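Capsule biosynthesis protein CapD proenzyme (Bacillus anthracis, PDB 3G9K) cleaves the poly-gamma-D-glutamate capsule and forms an amide bond between it and meso-diaminopimelic acid of the peptidoglycan, also releasing shorter capsule fragments. Local coordinates at residues 198-203 and 208-213; 104-109 and 214-219. One frame throughout, in Å; residues are numbered along the deposited sequence.

Interaction 1: residues 198-203 and 208-213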
# COMPACT_ATOMS: atom_id res chain seq x y z
N VAL A 198 -14.33 -20.02 -11.34
CA VAL A 198 -13.30 -19.43 -10.55
C VAL A 198 -13.74 -19.47 -9.09
O VAL A 198 -12.94 -19.83 -8.23
CB VAL A 198 -12.96 -17.99 -10.94
CG1 VAL A 198 -11.99 -17.35 -9.89
CG2 VAL A 198 -12.32 -17.98 -12.32
N ALA A 199 -14.99 -19.08 -8.85
CA ALA A 199 -15.59 -19.14 -7.53
C ALA A 199 -15.58 -20.54 -6.97
O ALA A 199 -15.25 -20.74 -5.79
CB ALA A 199 -17.01 -18.59 -7.55
N ARG A 200 -15.83 -21.52 -7.83
CA ARG A 200 -15.72 -22.90 -7.40
C ARG A 200 -14.28 -23.23 -6.97
O ARG A 200 -14.10 -23.90 -5.94
CB ARG A 200 -16.24 -23.87 -8.47
CG ARG A 200 -17.77 -23.88 -8.58
CD ARG A 200 -18.29 -25.00 -9.46
NE ARG A 200 -17.90 -24.89 -10.87
CZ ARG A 200 -18.53 -24.13 -11.79
NH1 ARG A 200 -19.56 -23.36 -11.45
NH2 ARG A 200 -18.09 -24.14 -13.05
N ALA A 201 -13.27 -22.80 -7.75
CA ALA A 201 -11.86 -23.02 -7.41
C ALA A 201 -11.49 -22.40 -6.06
O ALA A 201 -10.79 -23.04 -5.25
CB ALA A 201 -10.94 -22.46 -8.50
N ILE A 202 -11.92 -21.16 -5.84
CA ILE A 202 -11.68 -20.46 -4.57
C ILE A 202 -12.35 -21.18 -3.41
O ILE A 202 -11.79 -21.30 -2.29
CB ILE A 202 -12.19 -19.02 -4.60
CG1 ILE A 202 -11.46 -18.18 -5.66
CG2 ILE A 202 -12.04 -18.33 -3.21
CD1 ILE A 202 -12.19 -16.85 -5.99
N SER A 203 -13.56 -21.66 -3.66
CA SER A 203 -14.32 -22.31 -2.60
C SER A 203 -13.61 -23.56 -2.14
O SER A 203 -13.53 -23.82 -0.95
CB SER A 203 -15.75 -22.64 -3.06
OG SER A 203 -16.48 -23.28 -2.02
N ILE A 208 -14.39 -21.76 1.55
CA ILE A 208 -15.28 -20.64 1.65
C ILE A 208 -16.47 -20.98 0.79
O ILE A 208 -16.30 -21.51 -0.31
CB ILE A 208 -14.64 -19.31 1.19
CG1 ILE A 208 -13.51 -18.90 2.15
CG2 ILE A 208 -15.70 -18.20 1.20
CD1 ILE A 208 -12.75 -17.57 1.72
N SER A 209 -17.68 -20.72 1.30
CA SER A 209 -18.90 -21.06 0.56
C SER A 209 -19.06 -20.18 -0.67
O SER A 209 -18.64 -19.03 -0.69
CB SER A 209 -20.15 -20.95 1.41
OG SER A 209 -20.43 -19.61 1.75
N LEU A 210 -19.70 -20.74 -1.69
CA LEU A 210 -20.05 -19.96 -2.88
C LEU A 210 -20.91 -18.75 -2.48
O LEU A 210 -20.75 -17.68 -3.04
CB LEU A 210 -20.76 -20.85 -3.92
CG LEU A 210 -19.93 -21.95 -4.58
CD1 LEU A 210 -20.83 -22.78 -5.48
CD2 LEU A 210 -18.76 -21.34 -5.36
N GLU A 211 -21.75 -18.91 -1.46
CA GLU A 211 -22.55 -17.83 -0.93
C GLU A 211 -21.70 -16.65 -0.39
O GLU A 211 -22.02 -15.49 -0.63
CB GLU A 211 -23.49 -18.35 0.20
CG GLU A 211 -24.68 -19.26 -0.25
CD GLU A 211 -24.30 -20.65 -0.73
OE1 GLU A 211 -23.18 -21.12 -0.43
OE2 GLU A 211 -25.16 -21.33 -1.39
N ASP A 212 -20.67 -16.94 0.40
CA ASP A 212 -19.82 -15.87 0.95
C ASP A 212 -19.07 -15.18 -0.18
O ASP A 212 -18.87 -13.99 -0.19
CB ASP A 212 -18.77 -16.43 1.92
CG ASP A 212 -19.28 -16.59 3.33
OD1 ASP A 212 -20.27 -15.91 3.69
OD2 ASP A 212 -18.66 -17.38 4.06
N ILE A 213 -18.60 -15.95 -1.15
CA ILE A 213 -17.85 -15.39 -2.28
C ILE A 213 -18.74 -14.44 -3.10
O ILE A 213 -18.33 -13.31 -3.41
CB ILE A 213 -17.25 -16.51 -3.14
CG1 ILE A 213 -16.19 -17.26 -2.32
CG2 ILE A 213 -16.63 -15.93 -4.44
CD1 ILE A 213 -15.77 -18.60 -2.89
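I213 fits against A199 and I202: its CD1 lies against both, whereas its CG2 meets A199 alone. CD1 reaches A199 O at 3.6 Å and I202 CG2 at 3.8 Å, while CG2 lies 4.1 Å from A199 CB. In I213, CG1 stands anti to the carbonyl carbon (chi1 -65°), which carries CD1 to the surface of helix 196-206, and the two isoleucines cross obliquely. All three residues are buried, and F193 of helix 191-194 also packs on I202. Two successive helices, 196-206 and 210-214, are joined here by a short turn, and S209 is the N-cap of the second: its OG accepts from D212 N at 3.0 Å with an N-H...O angle of 157°. At the turn the chi1 of S203, 180°, brings its OG round to I208 O, to which it donates; the 2.5 Å separation is very short, and its exact value is doubtful. The return bond, I208 N to S203 O, is weak at 3.4 Å. The solvent side is carried by a single methyl of the exposed L210: CD2 lies 3.6 Å from A199 O and touches the stem of R200 at CG, 4.2 Å away. R200 is the loose part, an exposed arginine with little surface covered and its CB directed away from helix 210-214.

Interaction 2: residues 104-109 and 214-219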
# COMPACT_ATOMS: atom_id res chain seq x y z
N PHE A 104 -10.36 -7.34 -4.25
CA PHE A 104 -9.68 -6.65 -5.34
C PHE A 104 -10.56 -6.48 -6.62
O PHE A 104 -10.76 -5.34 -7.12
CB PHE A 104 -8.40 -7.43 -5.69
CG PHE A 104 -7.53 -6.75 -6.71
CD1 PHE A 104 -7.77 -6.93 -8.08
CD2 PHE A 104 -6.46 -5.97 -6.33
CE1 PHE A 104 -6.98 -6.31 -9.05
CE2 PHE A 104 -5.65 -5.34 -7.29
CZ PHE A 104 -5.93 -5.54 -8.66
N VAL A 105 -11.02 -7.61 -7.18
CA VAL A 105 -11.79 -7.62 -8.44
C VAL A 105 -13.08 -6.76 -8.35
O VAL A 105 -13.35 -5.93 -9.24
CB VAL A 105 -12.02 -9.05 -8.92
CG1 VAL A 105 -13.00 -9.09 -10.12
CG2 VAL A 105 -10.67 -9.68 -9.29
N ALA A 106 -13.84 -6.95 -7.26
CA ALA A 106 -15.03 -6.13 -6.93
C ALA A 106 -14.71 -4.63 -6.74
O ALA A 106 -15.46 -3.75 -7.21
CB ALA A 106 -15.74 -6.66 -5.71
N GLY A 107 -13.59 -4.34 -6.08
CA GLY A 107 -13.11 -2.97 -5.91
C GLY A 107 -12.86 -2.26 -7.21
O GLY A 107 -13.36 -1.16 -7.43
N MSE A 108 -12.06 -2.90 -8.06
CA MSE A 108 -11.71 -2.33 -9.36
C MSE A 108 -12.95 -2.12 -10.23
O MSE A 108 -13.08 -1.07 -10.88
CB MSE A 108 -10.69 -3.22 -10.09
CG MSE A 108 -9.32 -3.35 -9.39
SE MSE A 108 -8.47 -1.63 -9.03
CE MSE A 108 -8.31 -1.68 -7.12
N GLU A 109 -13.89 -3.09 -10.22
CA GLU A 109 -15.10 -2.91 -11.01
C GLU A 109 -15.97 -1.77 -10.49
O GLU A 109 -16.50 -1.00 -11.29
CB GLU A 109 -15.94 -4.18 -11.08
CG GLU A 109 -17.22 -3.99 -11.93
CD GLU A 109 -17.83 -5.31 -12.29
OE1 GLU A 109 -17.25 -6.02 -13.13
OE2 GLU A 109 -18.85 -5.64 -11.69
N LYS A 214 -19.94 -14.85 -3.38
CA LYS A 214 -20.85 -14.04 -4.20
C LYS A 214 -21.35 -12.83 -3.47
O LYS A 214 -21.67 -11.79 -4.09
CB LYS A 214 -22.08 -14.90 -4.62
CG LYS A 214 -22.94 -14.26 -5.72
CD LYS A 214 -24.09 -15.15 -6.20
CE LYS A 214 -25.05 -14.28 -7.06
NZ LYS A 214 -26.36 -14.95 -7.33
N GLY A 215 -21.39 -12.92 -2.14
CA GLY A 215 -21.95 -11.89 -1.33
C GLY A 215 -21.01 -10.74 -1.01
O GLY A 215 -21.37 -9.84 -0.26
N TYR A 216 -19.80 -10.79 -1.56
CA TYR A 216 -18.82 -9.76 -1.29
C TYR A 216 -19.35 -8.40 -1.73
O TYR A 216 -19.87 -8.27 -2.83
CB TYR A 216 -17.49 -10.03 -2.00
CG TYR A 216 -16.50 -8.93 -1.62
CD1 TYR A 216 -16.38 -7.77 -2.36
CD2 TYR A 216 -15.74 -9.04 -0.43
CE1 TYR A 216 -15.50 -6.75 -1.99
CE2 TYR A 216 -14.86 -8.01 -0.05
CZ TYR A 216 -14.76 -6.87 -0.81
OH TYR A 216 -13.93 -5.85 -0.43
N LYS A 217 -19.18 -7.39 -0.88
CA LYS A 217 -19.54 -6.00 -1.22
C LYS A 217 -18.44 -5.01 -0.84
O LYS A 217 -17.88 -5.07 0.27
CB LYS A 217 -20.81 -5.58 -0.49
CG LYS A 217 -22.07 -6.36 -0.93
CD LYS A 217 -22.36 -6.19 -2.43
CE LYS A 217 -23.44 -7.16 -2.92
NZ LYS A 217 -23.26 -7.51 -4.37
N VAL A 218 -18.13 -4.12 -1.78
CA VAL A 218 -17.25 -2.97 -1.52
C VAL A 218 -17.91 -1.98 -0.57
O VAL A 218 -19.14 -1.92 -0.52
CB VAL A 218 -16.90 -2.24 -2.83
CG1 VAL A 218 -16.10 -1.03 -2.54
CG2 VAL A 218 -16.13 -3.16 -3.74
N GLU A 219 -17.12 -1.24 0.19
CA GLU A 219 -17.64 -0.10 0.97
C GLU A 219 -17.02 1.21 0.48
O GLU A 219 -15.79 1.27 0.25
CB GLU A 219 -17.38 -0.32 2.45
CG GLU A 219 -18.03 -1.61 2.99
CD GLU A 219 -19.58 -1.54 3.03
OE1 GLU A 219 -20.13 -0.42 3.04
OE2 GLU A 219 -20.26 -2.60 3.00
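The Y216 ring meets A106 obliquely, along the CD1-CE1 side. The methyl CB of A106 is 3.6 Å from Y216 CD1 and 3.7 Å from Y216 CE1, so the two ring atoms share the contact almost equally. With CG anti to the backbone N (chi1 -178°), the ring extends from the loop toward helix 104-115, and its OH is hydrogen-bonded to R85 O, which fixes the polar end. F104 carries a second ring on the same helix, and its CB is directed away from 214-219: M108 CG lies 3.8 Å above one face, offset toward the rim, and Y53 meets it edge-to-face. V218 takes up the contact two residues further along the extended loop. Its CG2 sits 3.6 Å from A106 O and equally near G107 N, placing the methyl against the peptide link between the two residues; the helix main chain itself forms this part of the surface. At G107, which has no side chain, helix and loop come closest, with its CA 6.0 Å from V218 CA. The contact is small, burying 144 Å² in all, with apolar side-chain pairs and a methyl against a peptide. V218 also packs on I82 of strand 79-83, and E219 pairs its backbone with D83 there. The loop leaves helix 210-214, crosses the first turns of helix 104-115, itself packed on helix 44-58, and enters strand 219-228 of the antiparallel sheet.

Overall arrangement
Interactions 1 and 2 follow each other without a gap: 208-213 ends where 214-219 begins, and interaction 1 is nested inside the chain loop that interaction 2 closes. Their centres lie about 14 Å apart, on the same side of the chain's centre, from which interaction 1 is about 22 Å and interaction 2 about 13 Å. Y194 bridges them, packing on I213 while its OH is hydrogen-bonded to A106 N. This chain is one of the two polypeptides made from a single precursor of the gamma-glutamyltransferase family. The other polypeptide borders both contacts: its F33 packs on I202, and its R55 bonds K217 O. The path thus runs from peripheral helices into the sheet, alongside the partner chain.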